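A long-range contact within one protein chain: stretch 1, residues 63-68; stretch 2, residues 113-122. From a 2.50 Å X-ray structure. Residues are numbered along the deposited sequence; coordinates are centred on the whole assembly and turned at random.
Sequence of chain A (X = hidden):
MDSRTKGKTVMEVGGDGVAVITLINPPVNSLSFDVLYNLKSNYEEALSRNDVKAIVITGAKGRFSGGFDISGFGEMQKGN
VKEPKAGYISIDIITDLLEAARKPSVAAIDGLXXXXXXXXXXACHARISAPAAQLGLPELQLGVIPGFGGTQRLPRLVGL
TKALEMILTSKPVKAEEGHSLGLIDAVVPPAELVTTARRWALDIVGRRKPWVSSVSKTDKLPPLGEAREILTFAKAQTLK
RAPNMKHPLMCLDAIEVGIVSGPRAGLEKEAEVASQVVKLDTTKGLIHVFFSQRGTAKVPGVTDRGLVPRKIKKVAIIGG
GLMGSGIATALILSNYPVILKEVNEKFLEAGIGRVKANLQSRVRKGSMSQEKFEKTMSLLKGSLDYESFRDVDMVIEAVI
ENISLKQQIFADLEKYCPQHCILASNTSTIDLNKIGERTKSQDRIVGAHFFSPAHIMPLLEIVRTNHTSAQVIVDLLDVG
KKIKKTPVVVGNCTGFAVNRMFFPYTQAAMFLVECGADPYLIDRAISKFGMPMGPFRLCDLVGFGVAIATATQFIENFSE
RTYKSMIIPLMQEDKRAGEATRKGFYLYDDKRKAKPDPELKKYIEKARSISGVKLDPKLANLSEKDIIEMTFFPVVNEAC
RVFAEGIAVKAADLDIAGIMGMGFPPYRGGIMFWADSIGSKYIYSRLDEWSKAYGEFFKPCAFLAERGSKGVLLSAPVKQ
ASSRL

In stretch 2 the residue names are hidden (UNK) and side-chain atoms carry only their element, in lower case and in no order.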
# COMPACT_ATOMS: atom_id res chain seq x y z
N ARG A 63 -18.61 -15.93 3.98
CA ARG A 63 -17.95 -15.09 2.99
C ARG A 63 -18.31 -15.55 1.59
O ARG A 63 -18.10 -16.72 1.24
CB ARG A 63 -16.43 -15.13 3.16
CG ARG A 63 -15.92 -14.38 4.38
CD ARG A 63 -14.43 -14.59 4.55
NE ARG A 63 -13.92 -13.86 5.71
CZ ARG A 63 -12.74 -14.09 6.27
NH1 ARG A 63 -11.95 -15.04 5.79
NH2 ARG A 63 -12.36 -13.37 7.32
N PHE A 64 -18.86 -14.65 0.78
CA PHE A 64 -19.27 -14.99 -0.57
C PHE A 64 -18.08 -15.32 -1.47
O PHE A 64 -17.90 -16.48 -1.86
CB PHE A 64 -20.12 -13.88 -1.19
CG PHE A 64 -20.82 -14.29 -2.45
CD1 PHE A 64 -21.94 -15.11 -2.40
CD2 PHE A 64 -20.36 -13.88 -3.69
CE1 PHE A 64 -22.59 -15.50 -3.55
CE2 PHE A 64 -21.00 -14.26 -4.85
CZ PHE A 64 -22.12 -15.07 -4.78
N SER A 65 -17.26 -14.32 -1.78
CA SER A 65 -16.09 -14.51 -2.63
C SER A 65 -15.24 -13.24 -2.70
O SER A 65 -15.73 -12.17 -3.06
CB SER A 65 -16.50 -14.95 -4.03
OG SER A 65 -15.37 -15.21 -4.84
N GLY A 66 -13.96 -13.38 -2.38
CA GLY A 66 -13.08 -12.23 -2.25
C GLY A 66 -12.41 -11.75 -3.52
O GLY A 66 -11.75 -10.71 -3.53
N GLY A 67 -12.57 -12.50 -4.61
CA GLY A 67 -11.97 -12.12 -5.87
C GLY A 67 -11.44 -13.29 -6.67
O GLY A 67 -12.07 -14.34 -6.73
N PHE A 68 -10.28 -13.10 -7.29
CA PHE A 68 -9.67 -14.15 -8.11
C PHE A 68 -8.49 -14.80 -7.38
O PHE A 68 -7.82 -14.17 -6.57
CB PHE A 68 -9.22 -13.59 -9.46
CG PHE A 68 -9.15 -14.63 -10.55
CD1 PHE A 68 -10.31 -15.09 -11.15
CD2 PHE A 68 -7.93 -15.13 -10.97
CE1 PHE A 68 -10.26 -16.04 -12.16
CE2 PHE A 68 -7.87 -16.08 -11.98
CZ PHE A 68 -9.04 -16.53 -12.57
N UNK A 113 -17.90 -9.48 -1.21
CA UNK A 113 -18.09 -9.84 -2.61
C UNK A 113 -17.27 -8.86 -3.42
O UNK A 113 -17.77 -7.79 -3.80
c UNK A 113 -19.56 -9.77 -2.98
N UNK A 114 -16.01 -9.20 -3.67
CA UNK A 114 -15.09 -8.30 -4.35
C UNK A 114 -14.64 -8.86 -5.69
O UNK A 114 -14.43 -10.06 -5.83
c UNK A 114 -14.92 -6.16 -2.16
c UNK A 114 -13.87 -8.02 -3.47
c UNK A 114 -14.14 -7.47 -2.08
c UNK A 114 -12.83 -7.26 -1.34
N UNK A 115 -14.49 -7.98 -6.68
CA UNK A 115 -14.03 -8.38 -8.00
C UNK A 115 -14.88 -9.48 -8.61
O UNK A 115 -16.10 -9.37 -8.63
N UNK A 116 -14.22 -10.53 -9.10
CA UNK A 116 -14.93 -11.66 -9.67
C UNK A 116 -16.06 -12.14 -8.78
O UNK A 116 -17.08 -12.64 -9.26
N UNK A 117 -15.89 -11.99 -7.47
CA UNK A 117 -16.92 -12.35 -6.52
C UNK A 117 -18.16 -11.48 -6.66
O UNK A 117 -19.28 -11.97 -6.61
N UNK A 118 -17.94 -10.18 -6.84
CA UNK A 118 -19.05 -9.25 -7.03
C UNK A 118 -19.66 -9.44 -8.41
O UNK A 118 -20.87 -9.31 -8.59
c UNK A 118 -19.04 -5.33 -6.91
c UNK A 118 -19.64 -6.73 -7.05
c UNK A 118 -18.57 -7.81 -6.86
c UNK A 118 -20.78 -6.92 -6.07
N UNK A 119 -18.81 -9.74 -9.38
CA UNK A 119 -19.25 -9.92 -10.76
C UNK A 119 -20.18 -11.13 -10.86
O UNK A 119 -21.25 -11.05 -11.46
o UNK A 119 -15.18 -9.79 -12.50
o UNK A 119 -15.99 -8.21 -13.79
c UNK A 119 -17.24 -8.78 -11.84
c UNK A 119 -18.05 -10.06 -11.70
c UNK A 119 -16.05 -8.94 -12.78
N UNK A 120 -19.76 -12.25 -10.28
CA UNK A 120 -20.58 -13.46 -10.27
C UNK A 120 -21.95 -13.19 -9.66
O UNK A 120 -22.97 -13.70 -10.13
c UNK A 120 -21.09 -16.45 -10.66
c UNK A 120 -19.76 -16.90 -8.58
c UNK A 120 -20.63 -15.89 -9.32
c UNK A 120 -19.87 -14.57 -9.50
N UNK A 121 -21.98 -12.38 -8.60
CA UNK A 121 -23.23 -12.03 -7.94
C UNK A 121 -24.11 -11.14 -8.82
O UNK A 121 -25.33 -11.30 -8.85
c UNK A 121 -22.95 -11.37 -6.58
N UNK A 122 -23.49 -10.21 -9.54
CA UNK A 122 -24.23 -9.34 -10.45
C UNK A 122 -24.85 -10.13 -11.60
O UNK A 122 -25.85 -9.71 -12.19
s UNK A 122 -21.74 -6.01 -10.61
c UNK A 122 -23.33 -8.23 -11.00
c UNK A 122 -21.62 -4.87 -9.24
c UNK A 122 -23.04 -7.11 -10.02

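Position 113 carries a single side-chain carbon, the mark of alanine. That CB lies 4.2 Å from CD2 of Phe-64, oblique to the ring, so Ala-113 is an apolar neighbour of the phenylalanine. Its CA is 3.3 Å from Ser-65 O, with an angle of 141° at the hydrogen, a CA-H...O contact.

Position 114 has four carbons forked at the second, which is leucine. Its backbone makes the one hydrogen bond between the stretches: N of Leu-114 donates to O of Ser-65 at 3.0 Å and 158°. Its CB approaches Gly-66 O to 3.4 Å, and its O lies 3.2 Å from Gly-67 CA as a second CA-H...O contact.

Position 115 has no side-chain atoms and is glycine. Its phi of 55° by itself favours that residue, and Gly-115 occupies the N-cap position right before the helix.

Position 116, also without side-chain atoms, is glycine at the first helical residue. The N of Gly-116 is 4.2 Å from Gly-67 CA.

Position 117 again lacks a side chain, and here the neighbouring stretch supplies the evidence: an ideal CB would fall 2.1 Å from Ser-65 O, a clash. The residue is glycine. Without that atom, Gly-117 CA can approach Ser-65 CB to 3.6 Å.

Position 118 shows four carbons forked at the second, hence leucine; the CA-to-CB bond of Leu-118 points away from stretch 1, and its side chain makes no contact there.

Position 119 has three carbons, the third bearing two oxygens. This carboxylate identifies Glu-119, which is out of reach of stretch 1.

Position 120 has four carbons forked at the second, so it is leucine. The CA-to-CB bond of Leu-120 points toward stretch 1, but its side chain makes no close contact there.

Position 121 has one carbon and is alanine; CB of Ala-121 lies 3.9 Å from Phe-64 CE2.

Position 122 is an unbranched chain of two carbons, sulfur and a terminal carbon: methionine. Met-122 does not reach stretch 1.

The contact combines a single beta bridge, Ser-65 with Ala-113, and close packing at the helix start, burying 359 Å² in all. Ser-65 O receives both the Leu-114 hydrogen bond and the Ala-113 CA-H...O contact, while Leu-114 O meets Gly-67 CA and accepts a 2.9 Å hydrogen bond from Gly-117 N, tying the strand's end to the turn into the helix. Phe-64 spans strand and helix: its ring packs against both alanines, and Gly-117 O lies at its edge, 3.4 Å from CE2.

Stretch 2, residues 113-122: ALGGGLELAM
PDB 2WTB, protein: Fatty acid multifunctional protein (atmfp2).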